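Local atomic coordinates of proteasome activator protein PA26 (Trypanosoma brucei, PDB entry 1YAR), a protein that probably docks as a ring of subunits on the ends of the 20S proteasome and opens its gate, as other 11S (PA28-type) activators do. Residues F28-I31 and E32-A36; L39-I42 and E43-K47; Q78-Q81 and D82-N86; F196-K199 and V200-A203; S208-V211 and R212-N216. All coordinates share one frame; numbering follows the deposited sequence. Where two conformers were deposited one is given.

Contact 1: residues F28-I31 and E32-A36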
loop_
_atom_site.group_PDB
_atom_site.type_symbol
_atom_site.label_atom_id
_atom_site.label_comp_id
_atom_site.label_asym_id
_atom_site.label_seq_id
_atom_site.Cartn_x
_atom_site.Cartn_y
_atom_site.Cartn_z
ATOM N N PHE O 28 39.420 43.851 82.724
ATOM C CA PHE O 28 38.106 44.415 83.064
ATOM C C PHE O 28 38.152 45.247 84.345
ATOM O O PHE O 28 37.555 46.314 84.417
ATOM C CB PHE O 28 37.017 43.333 83.180
ATOM C CG PHE O 28 35.640 43.880 83.452
ATOM C CD1 PHE O 28 35.042 44.787 82.572
ATOM C CD2 PHE O 28 34.927 43.482 84.585
ATOM C CE1 PHE O 28 33.769 45.318 82.811
ATOM C CE2 PHE O 28 33.636 43.989 84.841
ATOM C CZ PHE O 28 33.049 44.915 83.945
ATOM N N ALA O 29 38.875 44.763 85.349
ATOM C CA ALA O 29 39.017 45.513 86.599
ATOM C C ALA O 29 39.621 46.912 86.373
ATOM O O ALA O 29 39.246 47.874 87.054
ATOM C CB ALA O 29 39.859 44.717 87.598
ATOM N N VAL O 30 40.566 47.014 85.435
ATOM C CA VAL O 30 41.164 48.305 85.098
ATOM C C VAL O 30 40.100 49.217 84.488
ATOM O O VAL O 30 39.936 50.375 84.890
ATOM C CB VAL O 30 42.383 48.146 84.129
ATOM C CG1 VAL O 30 42.818 49.504 83.568
ATOM C CG2 VAL O 30 43.570 47.474 84.838
ATOM N N ILE O 31 39.370 48.681 83.518
ATOM C CA ILE O 31 38.332 49.448 82.826
ATOM C C ILE O 31 37.256 49.937 83.802
ATOM O O ILE O 31 36.776 51.064 83.704
ATOM C CB ILE O 31 37.710 48.618 81.664
ATOM C CG1 ILE O 31 38.764 48.303 80.577
ATOM C CG2 ILE O 31 36.474 49.330 81.083
ATOM C CD1 ILE O 31 39.283 49.557 79.787
ATOM N N GLU O 32 36.887 49.087 84.760
ATOM C CA GLU O 32 35.946 49.512 85.791
ATOM C C GLU O 32 36.493 50.689 86.606
ATOM O O GLU O 32 35.766 51.632 86.882
ATOM C CB GLU O 32 35.626 48.367 86.730
ATOM C CG GLU O 32 34.829 47.252 86.103
ATOM C CD GLU O 32 34.408 46.230 87.142
ATOM O OE1 GLU O 32 35.297 45.533 87.710
ATOM O OE2 GLU O 32 33.186 46.139 87.386
ATOM N N GLU O 33 37.762 50.606 86.990
ATOM C CA GLU O 33 38.445 51.675 87.730
ATOM C C GLU O 33 38.526 52.967 86.913
ATOM O O GLU O 33 38.253 54.047 87.421
ATOM C CB GLU O 33 39.841 51.207 88.181
ATOM C CG GLU O 33 40.717 52.266 88.871
ATOM C CD GLU O 33 40.074 52.927 90.078
ATOM O OE1 GLU O 33 39.188 52.313 90.730
ATOM O OE2 GLU O 33 40.455 54.085 90.377
ATOM N N TRP O 34 38.857 52.843 85.626
ATOM C CA TRP O 34 38.978 54.004 84.756
ATOM C C TRP O 34 37.640 54.695 84.590
ATOM O O TRP O 34 37.572 55.917 84.579
ATOM C CB TRP O 34 39.538 53.595 83.380
ATOM C CG TRP O 34 41.005 53.318 83.376
ATOM C CD1 TRP O 34 41.869 53.405 84.433
ATOM C CD2 TRP O 34 41.818 53.001 82.228
ATOM N NE1 TRP O 34 43.149 53.094 84.032
ATOM C CE2 TRP O 34 43.151 52.854 82.680
ATOM C CE3 TRP O 34 41.546 52.811 80.854
ATOM C CZ2 TRP O 34 44.221 52.529 81.815
ATOM C CZ3 TRP O 34 42.607 52.475 79.991
ATOM C CH2 TRP O 34 43.923 52.333 80.477
ATOM N N ALA O 35 36.570 53.908 84.488
ATOM C CA ALA O 35 35.246 54.461 84.238
ATOM C C ALA O 35 34.728 55.265 85.416
ATOM O O ALA O 35 33.871 56.132 85.248
ATOM C CB ALA O 35 34.259 53.361 83.870
ATOM N N ALA O 36 35.261 54.968 86.591
ATOM C CA ALA O 36 34.764 55.536 87.838
ATOM C C ALA O 36 35.791 56.479 88.464
ATOM O O ALA O 36 35.849 57.671 88.105
ATOM C CB ALA O 36 34.376 54.411 88.810
#
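Phe28 and Glu32 lie one turn apart on helix 24-57, an i to i+4 pair of an alpha-helical bundle, and the carboxylate of Glu32 stacks on the phenyl ring with the two planes 22° apart. The glutamate reaches across the ring: its CG sits over one face, 3.8 Å from the centroid, as a CH-pi contact, while CD comes to 3.3 Å from CE2 of Phe28. Phe28 turns CG away from its own backbone N (chi1 -177°), which swings the ring along the helix toward Glu32. The same ring makes a cation-pi contact with Arg11 of a second subunit, so the ring, a carboxylate and a neighbour's guanidinium gather at a subunit boundary.

A second pair, on another flank of the helix, points inward. Val30 and Trp34 extend side by side, with methyl CG1 of Val30 over the indole, 3.7 Å from the centroid of the five-membered ring. Gln90 OE1 of helix 71-99 accepts the indole N-H, which helps fix the rotation of the ring. Beneath both pairs run i to i+4 backbone bonds, as from Trp34 N to Val30 O. At the six-membered end of the indole, CD1 of Ile31 approaches CE3 of Trp34 obliquely at 4.1 Å.

Contact 2: residues L39-I42 and E43-K47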
loop_
_atom_site.group_PDB
_atom_site.type_symbol
_atom_site.label_atom_id
_atom_site.label_comp_id
_atom_site.label_asym_id
_atom_site.label_seq_id
_atom_site.Cartn_x
_atom_site.Cartn_y
_atom_site.Cartn_z
ATOM N N LEU O 39 38.514 58.821 86.121
ATOM C CA LEU O 39 37.941 60.032 85.523
ATOM C C LEU O 39 37.583 61.097 86.562
ATOM O O LEU O 39 37.754 62.309 86.322
ATOM C CB LEU O 39 36.747 59.684 84.639
ATOM C CG LEU O 39 37.165 58.933 83.357
ATOM C CD1 LEU O 39 35.967 58.246 82.726
ATOM C CD2 LEU O 39 37.825 59.888 82.371
ATOM N N GLN O 40 37.071 60.637 87.709
ATOM C CA GLN O 40 36.828 61.523 88.851
ATOM C C GLN O 40 38.122 62.191 89.355
ATOM O O GLN O 40 38.117 63.386 89.609
ATOM C CB GLN O 40 36.119 60.771 89.981
ATOM C CG GLN O 40 34.694 60.332 89.662
ATOM C CD GLN O 40 34.148 59.341 90.701
ATOM O OE1 GLN O 40 34.591 59.350 91.857
ATOM N NE2 GLN O 40 33.208 58.475 90.286
ATOM N N GLU O 41 39.224 61.444 89.475
ATOM C CA GLU O 41 40.500 62.037 89.917
ATOM C C GLU O 41 41.022 63.035 88.872
ATOM O O GLU O 41 41.469 64.137 89.212
ATOM C CB GLU O 41 41.540 60.963 90.259
ATOM C CG GLU O 41 42.976 61.454 90.511
ATOM C CD GLU O 41 43.147 62.343 91.756
ATOM O OE1 GLU O 41 42.196 62.472 92.570
ATOM O OE2 GLU O 41 44.249 62.925 91.929
ATOM N N ILE O 42 40.938 62.656 87.595
ATOM C CA ILE O 42 41.325 63.568 86.508
ATOM C C ILE O 42 40.564 64.897 86.597
ATOM O O ILE O 42 41.178 65.970 86.510
ATOM C CB ILE O 42 41.163 62.904 85.117
ATOM C CG1 ILE O 42 42.133 61.717 84.961
ATOM C CG2 ILE O 42 41.453 63.910 84.027
ATOM C CD1 ILE O 42 41.829 60.852 83.713
ATOM N N GLU O 43 39.247 64.794 86.786
ATOM C CA GLU O 43 38.345 65.935 87.005
ATOM C C GLU O 43 38.781 66.801 88.194
ATOM O O GLU O 43 38.730 68.029 88.129
ATOM C CB GLU O 43 36.911 65.432 87.222
ATOM C CG GLU O 43 35.825 66.448 86.907
ATOM C CD GLU O 43 34.499 66.155 87.601
ATOM O OE1 GLU O 43 34.306 65.031 88.121
ATOM O OE2 GLU O 43 33.636 67.062 87.631
ATOM N N GLY O 44 39.209 66.146 89.269
ATOM C CA GLY O 44 39.728 66.821 90.469
ATOM C C GLY O 44 40.980 67.633 90.172
ATOM O O GLY O 44 41.110 68.784 90.603
ATOM N N ILE O 45 41.901 67.029 89.423
ATOM C CA ILE O 45 43.140 67.694 89.014
ATOM C C ILE O 45 42.832 68.896 88.131
ATOM O O ILE O 45 43.419 69.962 88.332
ATOM C CB ILE O 45 44.104 66.691 88.323
ATOM C CG1 ILE O 45 44.455 65.569 89.308
ATOM C CG2 ILE O 45 45.398 67.385 87.841
ATOM C CD1 ILE O 45 45.060 64.318 88.679
ATOM N N ALA O 46 41.922 68.727 87.172
ATOM C CA ALA O 46 41.525 69.832 86.289
ATOM C C ALA O 46 41.022 71.035 87.095
ATOM O O ALA O 46 41.424 72.180 86.846
ATOM C CB ALA O 46 40.470 69.376 85.293
ATOM N N LYS O 47 40.162 70.769 88.080
ATOM C CA LYS O 47 39.615 71.837 88.929
ATOM C C LYS O 47 40.682 72.536 89.756
ATOM O O LYS O 47 40.695 73.766 89.834
ATOM C CB LYS O 47 38.478 71.317 89.815
ATOM C CG LYS O 47 37.172 71.168 89.040
ATOM C CD LYS O 47 36.111 70.395 89.826
ATOM C CE LYS O 47 34.984 69.907 88.916
ATOM N NZ LYS O 47 34.186 68.821 89.570
HETATM O O HOH W 1 35.979 64.731 90.733
#
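Glu41 and Ile45 meet one turn apart on helix 24-57, where methyl CD1 of Ile45 lies 3.6 Å from OE2 of Glu41. The two side chains run obliquely past one another. Glu41 sets out with CG anti to the main-chain N (chi1 170°) and then bends at chi2 (66°), which turns the carboxylate along the helix toward the isoleucine. Ile45 also leans on the backbone, with CG1 3.3 Å from the carbonyl O of Glu41, the same oxygen that accepts the N-H of Ile45.

This i to i+4 pair sits where helix 24-57 packs in the helical bundle. On helix 71-99, Arg79 makes a salt bridge to OE2 of Glu41, and Leu83 packs against both Glu41 and Ile45. Toward helix 183-226, Ile45 rests on Val200 and Ile42 on Thr204.

The exposed side is polar. Glu43 has two conformers; in the one described, a water donates to Gln40 O at 2.8 Å and to Glu43 OE1 at 3.1 Å, and Lys47 NZ makes a salt bridge to Glu43 OE2 at 2.7 Å, from above the carboxylate plane. Arg79 would be expected to favour the ionised form of Glu41, as Lys47 would for Glu43 in the conformer described.

Contact 3: residues Q78-Q81 and D82-N86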
loop_
_atom_site.group_PDB
_atom_site.type_symbol
_atom_site.label_atom_id
_atom_site.label_comp_id
_atom_site.label_asym_id
_atom_site.label_seq_id
_atom_site.Cartn_x
_atom_site.Cartn_y
_atom_site.Cartn_z
ATOM N N GLN O 78 52.406 67.414 90.792
ATOM C CA GLN O 78 52.684 66.138 91.438
ATOM C C GLN O 78 51.480 65.212 91.365
ATOM O O GLN O 78 51.621 64.012 91.127
ATOM C CB GLN O 78 53.079 66.339 92.916
ATOM C CG GLN O 78 53.350 65.034 93.654
ATOM C CD GLN O 78 54.659 64.391 93.234
ATOM O OE1 GLN O 78 55.726 64.782 93.720
ATOM N NE2 GLN O 78 54.585 63.396 92.338
ATOM N N ARG O 79 50.301 65.778 91.570
ATOM C CA ARG O 79 49.056 65.021 91.553
ATOM C C ARG O 79 48.790 64.468 90.144
ATOM O O ARG O 79 48.318 63.337 89.989
ATOM C CB ARG O 79 47.926 65.942 91.961
ATOM C CG ARG O 79 46.624 65.254 92.281
ATOM C CD ARG O 79 45.634 66.155 92.989
ATOM N NE ARG O 79 44.308 65.540 92.996
ATOM C CZ ARG O 79 43.192 66.199 93.259
ATOM N NH1 ARG O 79 43.237 67.497 93.547
ATOM N NH2 ARG O 79 42.036 65.556 93.240
ATOM N N TYR O 80 49.086 65.284 89.129
ATOM C CA TYR O 80 48.946 64.847 87.732
ATOM C C TYR O 80 49.917 63.710 87.431
ATOM O O TYR O 80 49.509 62.672 86.885
ATOM C CB TYR O 80 49.088 66.020 86.749
ATOM C CG TYR O 80 48.762 65.602 85.320
ATOM C CD1 TYR O 80 47.493 65.128 84.999
ATOM C CD2 TYR O 80 49.736 65.629 84.319
ATOM C CE1 TYR O 80 47.179 64.721 83.700
ATOM C CE2 TYR O 80 49.429 65.218 83.011
ATOM C CZ TYR O 80 48.144 64.767 82.730
ATOM O OH TYR O 80 47.812 64.342 81.466
ATOM N N GLN O 81 51.187 63.878 87.822
ATOM C CA GLN O 81 52.192 62.836 87.643
ATOM C C GLN O 81 51.797 61.510 88.306
ATOM O O GLN O 81 51.924 60.444 87.691
ATOM C CB GLN O 81 53.574 63.318 88.101
ATOM C CG GLN O 81 54.699 62.334 87.796
ATOM C CD GLN O 81 56.080 62.948 87.954
ATOM O OE1 GLN O 81 57.034 62.240 88.207
ATOM N NE2 GLN O 81 56.184 64.274 87.798
ATOM N N ASP O 82 51.292 61.564 89.547
ATOM C CA ASP O 82 50.838 60.339 90.223
ATOM C C ASP O 82 49.709 59.668 89.443
ATOM O O ASP O 82 49.701 58.447 89.271
ATOM C CB ASP O 82 50.385 60.623 91.670
ATOM C CG ASP O 82 51.534 61.074 92.573
ATOM O OD1 ASP O 82 52.724 60.800 92.251
ATOM O OD2 ASP O 82 51.335 61.725 93.628
ATOM N N LEU O 83 48.749 60.466 88.987
ATOM C CA LEU O 83 47.663 59.936 88.186
ATOM C C LEU O 83 48.206 59.258 86.903
ATOM O O LEU O 83 47.800 58.138 86.561
ATOM C CB LEU O 83 46.658 61.049 87.859
ATOM C CG LEU O 83 45.354 60.779 87.090
ATOM C CD1 LEU O 83 45.663 60.533 85.611
ATOM C CD2 LEU O 83 44.551 59.627 87.677
ATOM N N CYS O 84 49.107 59.941 86.198
ATOM C CA CYS O 84 49.658 59.393 84.947
ATOM C C CYS O 84 50.435 58.095 85.201
ATOM O O CYS O 84 50.327 57.128 84.433
ATOM C CB CYS O 84 50.568 60.416 84.275
ATOM S SG CYS O 84 49.674 61.817 83.586
ATOM N N HIS O 85 51.237 58.088 86.266
ATOM C CA HIS O 85 51.914 56.857 86.705
ATOM C C HIS O 85 50.926 55.689 86.835
ATOM O O HIS O 85 51.163 54.612 86.277
ATOM C CB HIS O 85 52.665 57.113 88.032
ATOM C CG HIS O 85 53.241 55.883 88.680
ATOM N ND1 HIS O 85 53.651 55.871 89.999
ATOM C CD2 HIS O 85 53.525 54.650 88.194
ATOM C CE1 HIS O 85 54.132 54.677 90.302
ATOM N NE2 HIS O 85 54.063 53.915 89.228
ATOM N N ASN O 86 49.835 55.898 87.577
ATOM C CA ASN O 86 48.829 54.857 87.782
ATOM C C ASN O 86 48.167 54.371 86.482
ATOM O O ASN O 86 48.029 53.172 86.248
ATOM C CB ASN O 86 47.739 55.354 88.739
ATOM C CG ASN O 86 48.231 55.476 90.176
ATOM O OD1 ASN O 86 49.269 54.908 90.541
ATOM N ND2 ASN O 86 47.488 56.213 90.997
HETATM O O HOH W 2 55.215 60.827 91.356
#
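Tyr80 carries its ring anti to the backbone N (chi1 -172°), whereas Cys84 keeps SG beside its own N (chi1 -71°), and across one turn of helix 71-99 these two settings bring sulfur and ring together in a sulfur-aromatic contact. SG stands over one face, 3.6 Å from the ring centroid and 20° off the normal, displaced toward the hydroxyl end so that CZ of Tyr80 is its nearest ring atom at 3.4 Å. The pair faces the interior of the helical bundle: Tyr80 packs on Ala203, Thr204 and Leu207 of helix 183-226, and Cys84 on Leu131 and Met148 in loops.

Gln78 and Asp82 form a second i to i+4 pair, directed at a neighbour. The glutamine chain bends at chi2, bringing its amide to within 17° of parallel with the carboxylate. NE2 of Gln78 makes a weak hydrogen bond to OD1 of Asp82, 3.2 Å long and well off straight. The stronger hold on that oxygen is a salt bridge from Arg57 of a third subunit, which also packs on Gln78. One water closes a small triangle with the pair, accepting weakly from Gln78 NE2 and donating to Asp82 OD1 at 2.6 Å.

Contact 4: residues F196-K199 and V200-A203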
loop_
_atom_site.group_PDB
_atom_site.type_symbol
_atom_site.label_atom_id
_atom_site.label_comp_id
_atom_site.label_asym_id
_atom_site.label_seq_id
_atom_site.Cartn_x
_atom_site.Cartn_y
_atom_site.Cartn_z
ATOM N N PHE O 196 51.868 76.312 82.854
ATOM C CA PHE O 196 51.905 74.939 83.342
ATOM C C PHE O 196 50.604 74.500 83.955
ATOM O O PHE O 196 50.216 73.337 83.819
ATOM C CB PHE O 196 53.132 74.645 84.228
ATOM C CG PHE O 196 54.344 74.292 83.418
ATOM C CD1 PHE O 196 55.138 75.289 82.862
ATOM C CD2 PHE O 196 54.640 72.965 83.135
ATOM C CE1 PHE O 196 56.243 74.972 82.065
ATOM C CE2 PHE O 196 55.748 72.623 82.362
ATOM C CZ PHE O 196 56.548 73.634 81.805
ATOM N N MET O 197 49.897 75.443 84.576
ATOM C CA MET O 197 48.559 75.139 85.062
ATOM C C MET O 197 47.582 74.995 83.899
ATOM O O MET O 197 46.755 74.088 83.903
ATOM C CB MET O 197 48.090 76.162 86.097
ATOM C CG MET O 197 48.946 76.195 87.354
ATOM S SD MET O 197 48.897 74.646 88.300
ATOM C CE MET O 197 50.415 73.838 87.835
ATOM N N LEU O 198 47.683 75.870 82.900
ATOM C CA LEU O 198 46.860 75.725 81.683
ATOM C C LEU O 198 47.072 74.358 81.036
ATOM O O LEU O 198 46.110 73.681 80.670
ATOM C CB LEU O 198 47.146 76.847 80.676
ATOM C CG LEU O 198 46.476 76.705 79.297
ATOM C CD1 LEU O 198 44.950 76.592 79.436
ATOM C CD2 LEU O 198 46.847 77.883 78.423
ATOM N N LYS O 199 48.333 73.965 80.902
ATOM C CA LYS O 199 48.700 72.678 80.288
ATOM C C LYS O 199 48.152 71.469 81.041
ATOM O O LYS O 199 47.708 70.507 80.425
ATOM C CB LYS O 199 50.208 72.574 80.136
ATOM C CG LYS O 199 50.703 73.462 79.030
ATOM C CD LYS O 199 52.181 73.361 78.850
ATOM C CE LYS O 199 52.578 74.336 77.758
ATOM N NZ LYS O 199 53.908 74.002 77.184
ATOM N N VAL O 200 48.171 71.531 82.372
ATOM C CA VAL O 200 47.460 70.525 83.174
ATOM C C VAL O 200 45.951 70.518 82.887
ATOM O O VAL O 200 45.369 69.448 82.747
ATOM C CB VAL O 200 47.752 70.672 84.695
ATOM C CG1 VAL O 200 46.898 69.694 85.487
ATOM C CG2 VAL O 200 49.239 70.412 84.967
ATOM N N GLU O 201 45.321 71.694 82.779
ATOM C CA GLU O 201 43.883 71.751 82.443
ATOM C C GLU O 201 43.584 71.101 81.079
ATOM O O GLU O 201 42.625 70.348 80.941
ATOM C CB GLU O 201 43.335 73.179 82.396
ATOM C CG GLU O 201 43.353 73.964 83.702
ATOM C CD GLU O 201 42.854 75.393 83.498
ATOM O OE1 GLU O 201 43.676 76.340 83.593
ATOM O OE2 GLU O 201 41.649 75.573 83.197
ATOM N N LEU O 202 44.401 71.433 80.085
ATOM C CA LEU O 202 44.259 70.883 78.738
ATOM C C LEU O 202 44.580 69.396 78.693
ATOM O O LEU O 202 43.837 68.624 78.080
ATOM C CB LEU O 202 45.165 71.633 77.766
ATOM C CG LEU O 202 44.975 73.148 77.645
ATOM C CD1 LEU O 202 46.111 73.712 76.799
ATOM C CD2 LEU O 202 43.603 73.532 77.072
ATOM N N ALA O 203 45.704 69.000 79.301
ATOM C CA ALA O 203 46.102 67.591 79.310
ATOM C C ALA O 203 45.080 66.700 80.017
ATOM O O ALA O 203 44.816 65.595 79.543
ATOM C CB ALA O 203 47.471 67.417 79.919
#
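Leu198 and Leu202 supply the apolar part of this i to i+4 contact on helix 183-226. Their isobutyl groups meet at an angle, with CD1 of Leu198 3.9 Å from CG of Leu202. Leu198 projects CG anti to its backbone N (chi1 173°), forward along the helix, while Leu202 folds its own CG back beside the N (chi1 -58°), where it comes within 3.3 Å of Leu198 O.

The polar part belongs to the main chain. Four N-H groups, those of Val200, Glu201, Leu202 and Ala203, each bond to the carbonyl four residues earlier; the shortest runs from Ala203 N to Lys199 O at 2.7 Å. Glu201 lays its aliphatic stem over this backbone, CG lying 3.4 Å from Met197 O. Its OE1 is buried without a polar partner in the model, a setting that may disfavour charge on that oxygen, although the side chain also packs on His53 and on His85 of a second subunit.

Contacts with neighbours divide by face. Met197 and Val200 enter the bundle, against Leu77 of helix 71-99, whereas Lys199 forms a cation-pi contact with Tyr149 of the second subunit. A helix shared between its own bundle and the adjacent protomer fits the side-by-side packing of subunits in an 11S activator ring.

Contact 5: residues S208-V211 and R212-N216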
loop_
_atom_site.group_PDB
_atom_site.type_symbol
_atom_site.label_atom_id
_atom_site.label_comp_id
_atom_site.label_asym_id
_atom_site.label_seq_id
_atom_site.Cartn_x
_atom_site.Cartn_y
_atom_site.Cartn_z
ATOM N N SER O 208 41.132 62.533 79.498
ATOM C CA SER O 208 39.790 62.012 79.756
ATOM C C SER O 208 39.138 61.503 78.461
ATOM O O SER O 208 38.457 60.476 78.464
ATOM C CB SER O 208 38.900 63.046 80.454
ATOM O OG SER O 208 38.514 64.095 79.579
ATOM N N THR O 209 39.366 62.217 77.359
ATOM C CA THR O 209 38.877 61.769 76.039
ATOM C C THR O 209 39.472 60.407 75.655
ATOM O O THR O 209 38.729 59.514 75.239
ATOM C CB THR O 209 39.217 62.811 74.971
ATOM O OG1 THR O 209 38.569 64.036 75.314
ATOM C CG2 THR O 209 38.610 62.402 73.613
ATOM N N MET O 210 40.789 60.260 75.793
ATOM C CA MET O 210 41.459 58.994 75.481
ATOM C C MET O 210 40.965 57.867 76.373
ATOM O O MET O 210 40.550 56.818 75.890
ATOM C CB MET O 210 42.973 59.118 75.596
ATOM C CG MET O 210 43.636 59.595 74.317
ATOM S SD MET O 210 43.820 58.423 72.930
ATOM C CE MET O 210 42.547 57.168 73.141
ATOM N N VAL O 211 40.980 58.105 77.683
ATOM C CA VAL O 211 40.472 57.119 78.631
ATOM C C VAL O 211 39.048 56.658 78.262
ATOM O O VAL O 211 38.785 55.447 78.167
ATOM C CB VAL O 211 40.626 57.616 80.110
ATOM C CG1 VAL O 211 39.904 56.661 81.085
ATOM C CG2 VAL O 211 42.106 57.663 80.483
ATOM N N ARG O 212 38.147 57.599 77.997
ATOM C CA ARG O 212 36.779 57.254 77.595
ATOM C C ARG O 212 36.744 56.427 76.298
ATOM O O ARG O 212 35.989 55.449 76.195
ATOM C CB ARG O 212 35.910 58.503 77.468
ATOM C CG ARG O 212 35.662 59.194 78.807
ATOM C CD ARG O 212 34.684 60.352 78.768
ATOM N NE ARG O 212 34.187 60.615 80.123
ATOM C CZ ARG O 212 34.540 61.661 80.864
ATOM N NH1 ARG O 212 35.363 62.597 80.373
ATOM N NH2 ARG O 212 34.039 61.786 82.100
ATOM N N ALA O 213 37.574 56.813 75.325
ATOM C CA ALA O 213 37.676 56.087 74.048
ATOM C C ALA O 213 38.123 54.643 74.286
ATOM O O ALA O 213 37.618 53.730 73.639
ATOM C CB ALA O 213 38.672 56.796 73.099
ATOM N N VAL O 214 39.079 54.441 75.201
ATOM C CA VAL O 214 39.592 53.082 75.504
ATOM C C VAL O 214 38.560 52.212 76.258
ATOM O O VAL O 214 38.395 51.026 75.953
ATOM C CB VAL O 214 40.969 53.090 76.249
ATOM C CG1 VAL O 214 41.427 51.675 76.567
ATOM C CG2 VAL O 214 42.073 53.768 75.395
ATOM N N ILE O 215 37.847 52.804 77.207
ATOM C CA ILE O 215 36.745 52.079 77.883
ATOM C C ILE O 215 35.786 51.540 76.834
ATOM O O ILE O 215 35.466 50.347 76.826
ATOM C CB ILE O 215 36.000 52.999 78.857
ATOM C CG1 ILE O 215 36.932 53.409 80.009
ATOM C CG2 ILE O 215 34.705 52.307 79.395
ATOM C CD1 ILE O 215 36.486 54.693 80.692
ATOM N N ASN O 216 35.347 52.423 75.931
ATOM C CA ASN O 216 34.437 52.017 74.859
ATOM C C ASN O 216 35.024 50.916 73.991
ATOM O O ASN O 216 34.355 49.917 73.732
ATOM C CB ASN O 216 33.987 53.226 74.021
ATOM C CG ASN O 216 33.017 52.851 72.901
ATOM O OD1 ASN O 216 31.880 52.439 73.162
ATOM N ND2 ASN O 216 33.445 53.056 71.646
HETATM O O HOH W 3 36.038 63.431 77.792
#
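Val211 and Ile215 form the apolar centre, with CG1 of Val211 4.0 Å from CD1 of Ile215 one turn further along helix 183-226. The two branches approach at a slant. Ile215 holds CG1 beside its own backbone N (chi1 -66°), which folds the chain back along the helix and sets CG1 3.3 Å from the carbonyl O of Val211, the oxygen that also accepts the N-H of Ile215. Val211 turns at the same time to Trp34 of helix 24-57.

Round the helix from this pair, in the conformer described, Met210 bends at chi2 and chi3 and curls its methyl end onto the following turn. There CE of Met210 touches CB of Ala213 at 3.9 Å and, a little further off, CG2 of Val214 at 4.1 Å. Val214 also packs on Trp34 and on Ile122 of helix 111-130, whereas Ala213 rests on Ala99 of a second subunit.

The polar edge is formed by Ser208 and Arg212. The arginine chain runs extended from CG to NE over the carbonyl O of Ser208, which lies 3.1 Å from CG. In the conformer of Ser208 described, NH1 comes to 3.6 Å from its CB, and the two polar ends share a water that donates to Ser208 OG at 3.1 Å and accepts from Arg212 NH1 at 2.8 Å; OG is also hydrogen-bonded to the carbonyl of Thr205. Further round the helix, Thr209 OG1 is hydrogen-bonded to Glu92 of the second subunit, and at the far end Asn216 ND2 to the carbonyl O of Ile102 of that subunit. Such division into an apolar strip and a polar margin is characteristic of an amphipathic helix in a helical bundle, here also serving a subunit interface.

How the contacts relate
Along the chain the five contacts follow one another without overlap: contacts 1 and 2 on helix 24-57, contact 3 on helix 71-99, contacts 4 and 5 on helix 183-226. Centres of contacts 1 and 5 lie about 11 Å apart, as do those of contacts 2 and 3; contacts 1 and 4 are the most distant, about 24 Å. Side chains of contact 2 touch all four other contacts, making it a hub of the three-helix packing. Contacts 1, 4 and 5 also reach a second subunit and contact 3 a third, so helical turns that build the bundle join protomers as well.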